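Local coordinates for pollen-specific leucine-rich repeat extensin-like protein 1 (Arabidopsis thaliana, PDB 6TME) that probably senses RALF-type peptide signals at the pollen-tube cell wall through its leucine-rich repeat domain, at residues G154-V159 with K179-I184; D188-F193 with T211-T216; N195-E200 with A218-S223; S201-T206 with C225-I230. All coordinates share one frame; numbering follows the deposited sequence.

Contact 1: residues G154-V159 with K179-I184; sequences GPFPTV and KLPPEI
CG of Phe156 is anti to its backbone N (chi1 -179°), and CG1 of Ile184, whose side chain meets the phenyl ring, is anti to its own (chi1 -169°). The ring touches Leu180, Pro181 and Ile184. Phe156 is the hub, and Pro181 is its main partner in 179-184. CD of Pro181 stands over one face of the Phe156 ring, 3.8 Å from the centroid and 27° off the ring normal, a CH-pi contact displaced toward the rim. Its CG also reaches Phe156 CD1 at 3.4 Å. The opposite face is covered from within its own segment, where Pro157 CD lies 3.5 Å above the ring plane; Pro157 is the centre of an inverse gamma turn. Leu180 CD1 approaches Phe156 CD2 obliquely at 3.7 Å, and Ile184 CD1 comes to Phe156 CZ at 3.6 Å. At the more exposed border Thr158 CG2 touches Pro181 CG at 3.9 Å. Leu169 of strand 168-170 packs on both Phe156 and Ile184.

The sequences Gly-Pro-Phe-Pro and Gly-Lys-Leu-Pro (the latter starting just before Lys179) resemble the Gly-x-Ile-Pro signature of plant leucine-rich repeats, and the contact joins two such elements from successive coils. The polar link is indirect: a water accepts from Phe156 N (3.1 Å) and donates to Lys179 O (2.7 Å). With no direct hydrogen bond between the segments, cohesion here rests on carbon packing around a ring clamped between two prolines.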
loop_
_atom_site.group_PDB
_atom_site.type_symbol
_atom_site.label_atom_id
_atom_site.label_comp_id
_atom_site.label_asym_id
_atom_site.label_seq_id
_atom_site.Cartn_x
_atom_site.Cartn_y
_atom_site.Cartn_z
ATOM N N GLY A 154 5.394 6.208 16.046
ATOM C CA GLY A 154 5.219 5.226 17.083
ATOM C C GLY A 154 4.527 3.988 16.565
ATOM O O GLY A 154 4.437 3.750 15.359
ATOM N N PRO A 155 3.989 3.191 17.481
ATOM C CA PRO A 155 3.482 1.862 17.119
ATOM C C PRO A 155 2.329 1.910 16.124
ATOM O O PRO A 155 1.608 2.903 16.009
ATOM C CB PRO A 155 3.012 1.293 18.466
ATOM C CG PRO A 155 3.766 2.098 19.506
ATOM C CD PRO A 155 3.855 3.475 18.919
ATOM N N PHE A 156 2.158 0.793 15.412
ATOM C CA PHE A 156 1.082 0.669 14.442
ATOM C C PHE A 156 -0.225 1.188 15.047
ATOM O O PHE A 156 -0.530 0.873 16.200
ATOM C CB PHE A 156 0.939 -0.793 14.020
ATOM C CG PHE A 156 -0.136 -1.026 13.001
ATOM C CD1 PHE A 156 -1.457 -1.164 13.376
ATOM C CD2 PHE A 156 0.179 -1.095 11.656
ATOM C CE1 PHE A 156 -2.453 -1.376 12.420
ATOM C CE2 PHE A 156 -0.799 -1.306 10.704
ATOM C CZ PHE A 156 -2.127 -1.441 11.090
ATOM N N PRO A 157 -1.017 2.008 14.303
ATOM C CA PRO A 157 -2.263 2.561 14.876
ATOM C C PRO A 157 -3.347 1.511 15.039
ATOM O O PRO A 157 -4.212 1.356 14.171
ATOM C CB PRO A 157 -2.687 3.620 13.852
ATOM C CG PRO A 157 -2.121 3.085 12.530
ATOM C CD PRO A 157 -0.788 2.465 12.916
ATOM N N THR A 158 -3.305 0.780 16.147
ATOM C CA THR A 158 -4.166 -0.385 16.300
ATOM C C THR A 158 -5.649 -0.028 16.445
ATOM O O THR A 158 -6.492 -0.924 16.307
ATOM C CB THR A 158 -3.672 -1.233 17.482
ATOM O OG1 THR A 158 -3.402 -0.407 18.619
ATOM C CG2 THR A 158 -2.382 -1.960 17.095
ATOM N N VAL A 159 -5.993 1.241 16.694
ATOM C CA VAL A 159 -7.398 1.651 16.657
ATOM C C VAL A 159 -8.048 1.258 15.331
ATOM O O VAL A 159 -9.259 0.994 15.274
ATOM C CB VAL A 159 -7.522 3.171 16.919
ATOM C CG1 VAL A 159 -6.863 3.969 15.801
ATOM C CG2 VAL A 159 -9.002 3.577 17.070
ATOM N N LYS A 179 6.721 -3.859 15.416
ATOM C CA LYS A 179 6.146 -5.025 14.767
ATOM C C LYS A 179 4.819 -4.670 14.108
ATOM O O LYS A 179 4.113 -3.738 14.513
ATOM C CB LYS A 179 5.911 -6.156 15.778
ATOM C CG LYS A 179 7.155 -6.620 16.518
ATOM C CD LYS A 179 6.807 -7.641 17.608
ATOM C CE LYS A 179 8.068 -8.297 18.163
ATOM N NZ LYS A 179 7.768 -9.366 19.162
ATOM N N LEU A 180 4.470 -5.441 13.138
ATOM C CA LEU A 180 3.178 -5.318 12.482
ATOM C C LEU A 180 2.160 -6.239 13.153
ATOM O O LEU A 180 2.428 -7.433 13.308
ATOM C CB LEU A 180 3.315 -5.677 11.021
ATOM C CG LEU A 180 2.245 -5.274 10.044
ATOM C CD1 LEU A 180 2.145 -3.774 10.100
ATOM C CD2 LEU A 180 2.656 -5.768 8.637
ATOM N N PRO A 181 0.999 -5.737 13.561
ATOM C CA PRO A 181 -0.014 -6.611 14.192
ATOM C C PRO A 181 -0.504 -7.653 13.208
ATOM O O PRO A 181 -1.146 -7.309 12.202
ATOM C CB PRO A 181 -1.143 -5.641 14.584
ATOM C CG PRO A 181 -0.538 -4.259 14.491
ATOM C CD PRO A 181 0.553 -4.340 13.460
ATOM N N PRO A 182 -0.220 -8.938 13.450
ATOM C CA PRO A 182 -0.653 -9.962 12.480
ATOM C C PRO A 182 -2.146 -9.933 12.222
ATOM O O PRO A 182 -2.588 -10.205 11.101
ATOM C CB PRO A 182 -0.212 -11.289 13.127
ATOM C CG PRO A 182 0.855 -10.910 14.144
ATOM C CD PRO A 182 0.482 -9.508 14.615
ATOM N N GLU A 183 -2.948 -9.573 13.217
ATOM C CA GLU A 183 -4.389 -9.585 13.011
ATOM C C GLU A 183 -4.850 -8.602 11.935
ATOM O O GLU A 183 -5.997 -8.707 11.494
ATOM C CB GLU A 183 -5.102 -9.311 14.345
ATOM C CG GLU A 183 -4.683 -8.035 15.072
ATOM C CD GLU A 183 -3.536 -8.246 16.068
ATOM O OE1 GLU A 183 -2.722 -9.171 15.863
ATOM O OE2 GLU A 183 -3.456 -7.483 17.061
ATOM N N ILE A 184 -3.990 -7.674 11.481
ATOM C CA ILE A 184 -4.387 -6.730 10.433
ATOM C C ILE A 184 -4.835 -7.462 9.171
ATOM O O ILE A 184 -5.723 -6.984 8.456
ATOM C CB ILE A 184 -3.250 -5.730 10.115
ATOM C CG1 ILE A 184 -3.756 -4.593 9.228
ATOM C CG2 ILE A 184 -2.155 -6.399 9.316
ATOM C CD1 ILE A 184 -4.730 -3.665 9.903
HETATM O O HOH W 1 4.325 -1.416 15.874
#

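Contact 2: residues D188-F193 with T211-T216; sequences DLDAIF and TASVVT. With SO4 (sulfate ion), chain N.
The Phe193 ring has Thr216 OG1 near its plane at the edge, 3.5 Å from CD1, while Val214 CG1 comes obliquely to CZ at 3.7 Å; the Phe193 and Val214 side chains cross at about a right angle. Thr216 OG1 has its strongest polar partner in Asn195 OD1, and the Phe193 ring also meets that of Phe168. The second flat group is the Asp190 carboxylate. Ser213 OG, lying between its own backbone N and carbonyl carbon (chi1 70°), donates to Asp190 OD1 over 2.7 Å from above the carboxylate plane, 44° out of it. OD2 of the same carboxylate is bonded by an aromatic side chain and by the backbone of the other protein chain, and grips on both oxygens would probably favour the ionised form.

Between these groups runs the parallel pairing of a leucine-rich repeat solenoid. Strands 191-193 and 214-216 are 4.8 Å apart at closest approach and 12° from parallel, with Ile192 N to Val214 O and Thr216 N to Ile192 O each at 3.0 Å. Ahead of them Asp190 O accepts from Ser213 N at 2.8 Å and, weakly, from Val214 N. Ala191, Phe193, Val214 and Thr216 occupy one face, where Phe193 and Val214 also pack on the other protein chain; Ile192 and Val215 turn to the other face, and Ile192 packs on Phe185. At the N-terminal ends a sulfate ion, probably from the crystallisation liquor, accepts a hydrogen bond from Thr211 OG1 at its O3, 3.1 Å away.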
loop_
_atom_site.group_PDB
_atom_site.type_symbol
_atom_site.label_atom_id
_atom_site.label_comp_id
_atom_site.label_asym_id
_atom_site.label_seq_id
_atom_site.Cartn_x
_atom_site.Cartn_y
_atom_site.Cartn_z
ATOM N N ASP A 188 -11.207 -7.521 6.645
ATOM C CA ASP A 188 -11.453 -7.645 5.204
ATOM C C ASP A 188 -11.096 -6.344 4.468
ATOM O O ASP A 188 -11.895 -5.701 3.812
ATOM C CB ASP A 188 -12.881 -8.123 4.931
ATOM C CG ASP A 188 -13.965 -7.103 5.287
ATOM O OD1 ASP A 188 -15.152 -7.489 5.187
ATOM O OD2 ASP A 188 -13.670 -5.947 5.665
ATOM N N LEU A 189 -9.832 -5.968 4.595
ATOM C CA LEU A 189 -9.317 -4.816 3.876
ATOM C C LEU A 189 -9.180 -5.141 2.393
ATOM O O LEU A 189 -8.823 -6.261 2.009
ATOM C CB LEU A 189 -7.962 -4.391 4.458
ATOM C CG LEU A 189 -8.073 -3.655 5.796
ATOM C CD1 LEU A 189 -6.744 -3.647 6.496
ATOM C CD2 LEU A 189 -8.514 -2.234 5.531
ATOM N N ASP A 190 -9.513 -4.167 1.554
ATOM C CA ASP A 190 -9.215 -4.260 0.134
ATOM C C ASP A 190 -7.831 -3.714 -0.183
ATOM O O ASP A 190 -7.213 -4.138 -1.160
ATOM C CB ASP A 190 -10.282 -3.501 -0.673
ATOM C CG ASP A 190 -9.864 -3.240 -2.123
ATOM O OD1 ASP A 190 -9.720 -4.214 -2.905
ATOM O OD2 ASP A 190 -9.685 -2.052 -2.484
ATOM N N ALA A 191 -7.321 -2.804 0.641
ATOM C CA ALA A 191 -6.083 -2.106 0.326
ATOM C C ALA A 191 -5.361 -1.781 1.625
ATOM O O ALA A 191 -5.963 -1.216 2.545
ATOM C CB ALA A 191 -6.351 -0.820 -0.464
ATOM N N ILE A 192 -4.082 -2.147 1.692
ATOM C CA ILE A 192 -3.235 -1.952 2.864
ATOM C C ILE A 192 -1.936 -1.318 2.364
ATOM O O ILE A 192 -1.129 -1.982 1.697
ATOM C CB ILE A 192 -2.957 -3.273 3.606
ATOM C CG1 ILE A 192 -4.247 -4.061 3.815
ATOM C CG2 ILE A 192 -2.271 -3.033 4.955
ATOM C CD1 ILE A 192 -4.049 -5.509 4.231
ATOM N N PHE A 193 -1.737 -0.036 2.663
ATOM C CA PHE A 193 -0.510 0.670 2.304
ATOM C C PHE A 193 0.288 0.904 3.580
ATOM O O PHE A 193 -0.156 1.635 4.468
ATOM C CB PHE A 193 -0.821 1.986 1.583
ATOM C CG PHE A 193 -1.591 1.797 0.298
ATOM C CD1 PHE A 193 -0.948 1.390 -0.849
ATOM C CD2 PHE A 193 -2.975 2.000 0.253
ATOM C CE1 PHE A 193 -1.650 1.204 -2.044
ATOM C CE2 PHE A 193 -3.689 1.807 -0.929
ATOM C CZ PHE A 193 -3.022 1.413 -2.083
ATOM N N THR A 211 -7.732 -10.502 2.173
ATOM C CA THR A 211 -8.550 -10.359 0.984
ATOM C C THR A 211 -8.158 -9.128 0.186
ATOM O O THR A 211 -8.893 -8.718 -0.709
ATOM C CB THR A 211 -10.021 -10.264 1.386
ATOM O OG1 THR A 211 -10.152 -9.309 2.451
ATOM C CG2 THR A 211 -10.514 -11.612 1.867
ATOM N N ALA A 212 -7.026 -8.521 0.510
ATOM C CA ALA A 212 -6.657 -7.273 -0.123
ATOM C C ALA A 212 -6.296 -7.491 -1.583
ATOM O O ALA A 212 -5.633 -8.470 -1.940
ATOM C CB ALA A 212 -5.488 -6.640 0.618
ATOM N N SER A 213 -6.741 -6.553 -2.429
ATOM C CA SER A 213 -6.291 -6.474 -3.811
ATOM C C SER A 213 -4.920 -5.810 -3.952
ATOM O O SER A 213 -4.228 -6.078 -4.941
ATOM C CB SER A 213 -7.331 -5.737 -4.663
ATOM O OG SER A 213 -7.375 -4.360 -4.331
ATOM N N VAL A 214 -4.500 -4.967 -3.006
ATOM C CA VAL A 214 -3.167 -4.362 -3.050
ATOM C C VAL A 214 -2.609 -4.281 -1.637
ATOM O O VAL A 214 -3.312 -3.844 -0.714
ATOM C CB VAL A 214 -3.161 -2.958 -3.704
ATOM C CG1 VAL A 214 -4.130 -1.972 -3.006
ATOM C CG2 VAL A 214 -1.751 -2.375 -3.702
ATOM N N VAL A 215 -1.346 -4.706 -1.467
ATOM C CA VAL A 215 -0.607 -4.587 -0.211
ATOM C C VAL A 215 0.792 -4.047 -0.514
ATOM O O VAL A 215 1.504 -4.611 -1.351
ATOM C CB VAL A 215 -0.486 -5.937 0.528
ATOM C CG1 VAL A 215 0.178 -5.714 1.865
ATOM C CG2 VAL A 215 -1.841 -6.650 0.692
ATOM N N THR A 216 1.200 -2.974 0.172
ATOM C CA THR A 216 2.561 -2.466 0.057
ATOM C C THR A 216 3.280 -2.527 1.401
ATOM O O THR A 216 2.729 -2.104 2.433
ATOM C CB THR A 216 2.596 -1.032 -0.510
ATOM O OG1 THR A 216 2.014 -0.087 0.404
ATOM C CG2 THR A 216 1.875 -0.978 -1.863
HETATM S S SO4 N . -12.745 -6.836 0.264
HETATM O O1 SO4 N . -11.580 -6.674 -0.597
HETATM O O2 SO4 N . -12.839 -5.674 1.140
HETATM O O3 SO4 N . -12.606 -8.059 1.052
HETATM O O4 SO4 N . -13.954 -6.911 -0.554
HETATM O O HOH W 2 -7.283 -8.208 3.660
#

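Contact 3: residues N195-E200 with A218-S223; sequences NNNRFE and AHNKFS. With EDO (1,2-ethanediol), chain U.
Asn196 N donates to Ala218 O (2.8 Å) and Lys221 N to Phe199 O (2.7 Å), the two sound backbone bonds across this contact; a further bond, Asn197 N to His219 O, is weak.

Among the side-chain polar groups, Asn195 ND2 bonds Asn196 OD1 at 2.9 Å, almost straight at 172° and in the Asn195 amide plane. Asn195 OD1 is held by Thr216 OG1, and its ND2 also reaches the backbone of the other protein chain. Asn196 OD1 lies at the edge of the His219 ring, 3.5 Å from CD2, with amide and ring planes 60° apart. CG of Asn196, anti to its carbonyl carbon (chi1 -71°), meets His219 CB at 3.7 Å. An alanine at Asn196 would probably leave Asn195 ND2 without this acceptor and open a gap beside His219.

Apolar contact is made by Phe199 and Phe222, which lie side by side and point the same way, CB of the first against CZ of the second (3.5 Å). At the outer border Glu200 CG meets Lys221 CB at 3.8 Å, their charged ends remaining apart.

Asn220 ND2 bonds Phe217 O and Leu194 O, whereas OD1 heads for Phe199 N from a less certain position. Asn197 likewise uses ND2 for Leu194 O and Ile171 O. Such inward asparagines, repeated from coil to coil and binding backbone at the turn after the strand, are the hallmark of the leucine-rich repeat consensus.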
loop_
_atom_site.group_PDB
_atom_site.type_symbol
_atom_site.label_atom_id
_atom_site.label_comp_id
_atom_site.label_asym_id
_atom_site.label_seq_id
_atom_site.Cartn_x
_atom_site.Cartn_y
_atom_site.Cartn_z
ATOM N N ASN A 195 3.927 1.260 3.180
ATOM C CA ASN A 195 5.275 1.523 2.713
ATOM C C ASN A 195 5.819 2.805 3.326
ATOM O O ASN A 195 5.068 3.679 3.782
ATOM C CB ASN A 195 5.321 1.597 1.181
ATOM C CG ASN A 195 4.387 2.674 0.600
ATOM O OD1 ASN A 195 3.172 2.479 0.470
ATOM N ND2 ASN A 195 4.963 3.816 0.256
ATOM N N ASN A 196 7.152 2.893 3.363
ATOM C CA ASN A 196 7.866 4.091 3.821
ATOM C C ASN A 196 7.485 4.448 5.253
ATOM O O ASN A 196 7.050 5.565 5.568
ATOM C CB ASN A 196 7.618 5.270 2.885
ATOM C CG ASN A 196 8.316 5.106 1.563
ATOM O OD1 ASN A 196 7.819 4.418 0.662
ATOM N ND2 ASN A 196 9.472 5.745 1.430
ATOM N N ASN A 197 7.644 3.460 6.121
ATOM C CA ASN A 197 7.560 3.671 7.553
ATOM C C ASN A 197 8.854 3.114 8.140
ATOM O O ASN A 197 9.883 2.987 7.468
ATOM C CB ASN A 197 6.278 3.027 8.095
ATOM C CG ASN A 197 5.089 3.936 7.942
ATOM O OD1 ASN A 197 4.937 4.898 8.700
ATOM N ND2 ASN A 197 4.274 3.684 6.917
ATOM N N ARG A 198 8.812 2.752 9.406
ATOM C CA ARG A 198 9.944 2.097 10.024
ATOM C C ARG A 198 9.514 0.809 10.714
ATOM O O ARG A 198 10.041 0.445 11.760
ATOM C CB ARG A 198 10.643 3.051 10.987
ATOM C CG ARG A 198 11.332 4.197 10.277
ATOM C CD ARG A 198 12.594 3.682 9.540
ATOM N NE ARG A 198 13.798 3.823 10.368
ATOM C CZ ARG A 198 15.049 3.655 9.942
ATOM N NH1 ARG A 198 15.295 3.320 8.684
ATOM N NH2 ARG A 198 16.057 3.825 10.786
ATOM N N PHE A 199 8.555 0.093 10.130
ATOM C CA PHE A 199 8.192 -1.223 10.643
ATOM C C PHE A 199 9.369 -2.191 10.570
ATOM O O PHE A 199 10.216 -2.116 9.671
ATOM C CB PHE A 199 7.012 -1.798 9.865
ATOM C CG PHE A 199 5.745 -1.007 10.030
ATOM C CD1 PHE A 199 5.211 -0.790 11.297
ATOM C CD2 PHE A 199 5.089 -0.475 8.918
ATOM C CE1 PHE A 199 4.030 -0.039 11.459
ATOM C CE2 PHE A 199 3.920 0.272 9.071
ATOM C CZ PHE A 199 3.386 0.493 10.341
ATOM N N GLU A 200 9.385 -3.135 11.506
ATOM C CA GLU A 200 10.478 -4.083 11.677
ATOM C C GLU A 200 9.934 -5.500 11.849
ATOM O O GLU A 200 8.723 -5.745 11.852
ATOM C CB GLU A 200 11.351 -3.699 12.876
ATOM C CG GLU A 200 12.448 -2.700 12.552
ATOM C CD GLU A 200 13.594 -2.731 13.574
ATOM O OE1 GLU A 200 13.317 -2.921 14.786
ATOM O OE2 GLU A 200 14.774 -2.591 13.158
ATOM N N ALA A 218 6.848 -1.797 1.000
ATOM C CA ALA A 218 8.107 -1.221 0.531
ATOM C C ALA A 218 8.719 -0.271 1.560
ATOM O O ALA A 218 8.010 0.389 2.313
ATOM C CB ALA A 218 7.860 -0.477 -0.785
ATOM N N HIS A 219 10.053 -0.210 1.591
ATOM C CA HIS A 219 10.806 0.796 2.358
ATOM C C HIS A 219 10.449 0.778 3.845
ATOM O O HIS A 219 10.077 1.794 4.458
ATOM C CB HIS A 219 10.614 2.187 1.760
ATOM C CG HIS A 219 11.100 2.285 0.350
ATOM N ND1 HIS A 219 12.351 1.852 -0.031
ATOM C CD2 HIS A 219 10.495 2.722 -0.778
ATOM C CE1 HIS A 219 12.499 2.034 -1.328
ATOM N NE2 HIS A 219 11.384 2.548 -1.808
ATOM N N ASN A 220 10.562 -0.408 4.424
ATOM C CA ASN A 220 10.521 -0.561 5.870
ATOM C C ASN A 220 11.793 -1.310 6.261
ATOM O O ASN A 220 12.752 -1.393 5.484
ATOM C CB ASN A 220 9.217 -1.245 6.277
ATOM C CG ASN A 220 8.062 -0.285 6.274
ATOM O OD1 ASN A 220 7.959 0.567 7.171
ATOM N ND2 ASN A 220 7.196 -0.381 5.250
ATOM N N LYS A 221 11.802 -1.888 7.457
ATOM C CA LYS A 221 12.889 -2.760 7.889
ATOM C C LYS A 221 12.340 -4.123 8.286
ATOM O O LYS A 221 12.672 -4.677 9.322
ATOM C CB LYS A 221 13.699 -2.128 9.028
ATOM C CG LYS A 221 14.488 -0.857 8.601
ATOM C CD LYS A 221 15.712 -1.183 7.713
ATOM C CE LYS A 221 17.071 -0.864 8.375
ATOM N NZ LYS A 221 18.155 -1.903 8.113
ATOM N N PHE A 222 11.468 -4.661 7.450
ATOM C CA PHE A 222 11.018 -6.032 7.590
ATOM C C PHE A 222 12.150 -7.015 7.295
ATOM O O PHE A 222 12.973 -6.796 6.404
ATOM C CB PHE A 222 9.867 -6.306 6.637
ATOM C CG PHE A 222 8.595 -5.643 7.037
ATOM C CD1 PHE A 222 7.872 -6.112 8.122
ATOM C CD2 PHE A 222 8.105 -4.559 6.309
ATOM C CE1 PHE A 222 6.675 -5.505 8.486
ATOM C CE2 PHE A 222 6.922 -3.951 6.663
ATOM C CZ PHE A 222 6.197 -4.426 7.753
ATOM N N SER A 223 12.146 -8.135 8.019
ATOM C CA SER A 223 13.211 -9.119 7.920
ATOM C C SER A 223 12.626 -10.523 7.909
ATOM O O SER A 223 11.435 -10.737 8.147
ATOM C CB SER A 223 14.207 -8.977 9.072
ATOM O OG SER A 223 13.557 -9.185 10.310
HETATM C C1 EDO U . 18.653 3.325 6.908
HETATM O O1 EDO U . 18.401 2.008 6.387
HETATM C C2 EDO U . 19.613 3.273 8.098
HETATM O O2 EDO U . 18.889 2.895 9.278
#

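Contact 4: residues S201-T206 with C225-I230; sequences STIPET and CIPKTI
Thr229 OG1 donates to Glu205 O at 2.9 Å, the one direct hydrogen bond between the two loops. The hydroxyl approaches with a C=O...donor angle of 132° and is tilted 31° from the carbonyl plane. A valine at Thr229 would probably leave Glu205 O without this donor and remove the only direct hydrogen bond between the loops.

Pro227 provides the remaining bulk of the contact. Its CD rests 3.9 Å from Ile203 CG2, the two side chains crossing at about a right angle, and its CG leans on Ile203 O at 3.5 Å and on Pro204 O at 3.7 Å. From the exposed side the Glu205 chain bends at chi2 (-72°), which sets CD 4.0 Å from Pro227 CB; OE1 lies 3.7 Å from that same Pro227 CB.

Both segments carry an Ile-Pro pair, Ile203-Pro204 and Ile226-Pro227, as in the Ile-Pro element of plant leucine-rich repeats, and each lies in the loop that follows the second short strand of its coil. The spacing repeats: Thr206, three residues after Ile203 as Thr229 is after Ile226, bonds Pro182 O through its own OG1, and Pro204 packs on Pro182. After Pro227 the chain turns into a 3-10 segment, Ile230 N bonding Pro227 O. Nearer the start of the loops a water bridges the backbones, accepting from Ile203 N at 3.0 Å and donating to Cys225 O at 2.7 Å.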
loop_
_atom_site.group_PDB
_atom_site.type_symbol
_atom_site.label_atom_id
_atom_site.label_comp_id
_atom_site.label_asym_id
_atom_site.label_seq_id
_atom_site.Cartn_x
_atom_site.Cartn_y
_atom_site.Cartn_z
ATOM N N SER A 201 10.859 -6.440 11.993
ATOM C CA SER A 201 10.555 -7.857 12.148
ATOM C C SER A 201 9.747 -8.423 10.989
ATOM O O SER A 201 9.821 -7.913 9.867
ATOM C CB SER A 201 9.843 -8.125 13.466
ATOM O OG SER A 201 10.808 -8.462 14.441
ATOM N N THR A 202 9.007 -9.496 11.251
ATOM C CA THR A 202 8.614 -10.402 10.189
ATOM C C THR A 202 7.320 -9.967 9.535
ATOM O O THR A 202 6.544 -9.181 10.086
ATOM C CB THR A 202 8.452 -11.843 10.693
ATOM O OG1 THR A 202 7.478 -11.904 11.739
ATOM C CG2 THR A 202 9.756 -12.374 11.185
ATOM N N ILE A 203 7.114 -10.481 8.329
ATOM C CA ILE A 203 5.787 -10.475 7.723
ATOM C C ILE A 203 4.939 -11.517 8.436
ATOM O O ILE A 203 5.349 -12.675 8.530
ATOM C CB ILE A 203 5.865 -10.767 6.232
ATOM C CG1 ILE A 203 6.694 -9.702 5.519
ATOM C CG2 ILE A 203 4.461 -10.805 5.625
ATOM C CD1 ILE A 203 7.210 -10.209 4.207
ATOM N N PRO A 204 3.783 -11.152 8.955
ATOM C CA PRO A 204 2.998 -12.104 9.745
ATOM C C PRO A 204 2.596 -13.326 8.932
ATOM O O PRO A 204 2.263 -13.226 7.751
ATOM C CB PRO A 204 1.772 -11.289 10.154
ATOM C CG PRO A 204 2.206 -9.855 10.013
ATOM C CD PRO A 204 3.147 -9.830 8.866
ATOM N N GLU A 205 2.595 -14.485 9.597
ATOM C CA GLU A 205 2.088 -15.705 8.984
ATOM C C GLU A 205 0.638 -15.569 8.539
ATOM O O GLU A 205 0.179 -16.357 7.704
ATOM C CB GLU A 205 2.221 -16.876 9.965
ATOM C CG GLU A 205 3.675 -17.268 10.249
ATOM C CD GLU A 205 4.330 -17.963 9.061
ATOM O OE1 GLU A 205 3.587 -18.521 8.219
ATOM O OE2 GLU A 205 5.583 -17.950 8.971
ATOM N N THR A 206 -0.092 -14.588 9.077
ATOM C CA THR A 206 -1.499 -14.395 8.761
ATOM C C THR A 206 -1.732 -13.778 7.390
ATOM O O THR A 206 -2.890 -13.689 6.963
ATOM C CB THR A 206 -2.129 -13.485 9.802
ATOM O OG1 THR A 206 -1.310 -12.316 9.917
ATOM C CG2 THR A 206 -2.204 -14.189 11.149
ATOM N N CYS A 225 11.728 -14.253 6.120
ATOM C CA CYS A 225 11.274 -14.870 4.885
ATOM C C CYS A 225 9.882 -14.365 4.517
ATOM O O CYS A 225 9.131 -13.866 5.361
ATOM C CB CYS A 225 11.255 -16.403 5.021
ATOM S SG CYS A 225 12.876 -17.238 5.395
ATOM N N ILE A 226 9.547 -14.487 3.237
ATOM C CA ILE A 226 8.137 -14.381 2.846
ATOM C C ILE A 226 7.411 -15.644 3.294
ATOM O O ILE A 226 7.872 -16.752 2.988
ATOM C CB ILE A 226 8.014 -14.196 1.339
ATOM C CG1 ILE A 226 8.725 -12.923 0.885
ATOM C CG2 ILE A 226 6.549 -14.187 0.930
ATOM C CD1 ILE A 226 8.809 -12.814 -0.627
ATOM N N PRO A 227 6.288 -15.543 4.002
ATOM C CA PRO A 227 5.635 -16.758 4.525
ATOM C C PRO A 227 5.057 -17.627 3.413
ATOM O O PRO A 227 4.577 -17.123 2.393
ATOM C CB PRO A 227 4.527 -16.203 5.434
ATOM C CG PRO A 227 4.958 -14.813 5.765
ATOM C CD PRO A 227 5.692 -14.311 4.542
ATOM N N LYS A 228 5.114 -18.950 3.620
ATOM C CA LYS A 228 4.559 -19.902 2.658
ATOM C C LYS A 228 3.065 -19.691 2.425
ATOM O O LYS A 228 2.553 -20.086 1.367
ATOM C CB LYS A 228 4.799 -21.346 3.125
ATOM C CG LYS A 228 6.165 -21.938 2.796
ATOM N N THR A 229 2.359 -19.082 3.392
ATOM C CA THR A 229 0.926 -18.783 3.298
ATOM C C THR A 229 0.595 -17.705 2.270
ATOM O O THR A 229 -0.590 -17.511 1.970
ATOM C CB THR A 229 0.368 -18.341 4.668
ATOM O OG1 THR A 229 1.234 -17.363 5.249
ATOM C CG2 THR A 229 0.263 -19.523 5.627
ATOM N N ILE A 230 1.596 -17.013 1.717
ATOM C CA ILE A 230 1.327 -16.005 0.692
ATOM C C ILE A 230 0.493 -16.566 -0.455
ATOM O O ILE A 230 -0.254 -15.829 -1.114
ATOM C CB ILE A 230 2.643 -15.419 0.173
ATOM C CG1 ILE A 230 2.345 -14.192 -0.688
ATOM C CG2 ILE A 230 3.425 -16.480 -0.646
ATOM C CD1 ILE A 230 3.507 -13.249 -0.804
HETATM O O HOH W 3 9.424 -12.135 7.418
#

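The four contacts sample neighbouring coils of one leucine-rich repeat solenoid, their centres 13 to 16 Å apart. Contact 1 closes before the others open, whereas contacts 2, 3 and 4 interleave: strands 191-193 and 198-201 with their following loop belong to one coil, strands 214-216 and 221-224 with theirs to the next. Contact 2 therefore joins the first strands, contact 3 the turns and second strands, and contact 4 the loops beyond. Direct touches link contact 1 to all three others, and contact 3 to contacts 2 and 4; contacts 2 and 4 stay about 8 Å apart at their nearest atoms. Contacts 2 and 3 also meet the other protein chain, placing that binding surface on the side of the first strands.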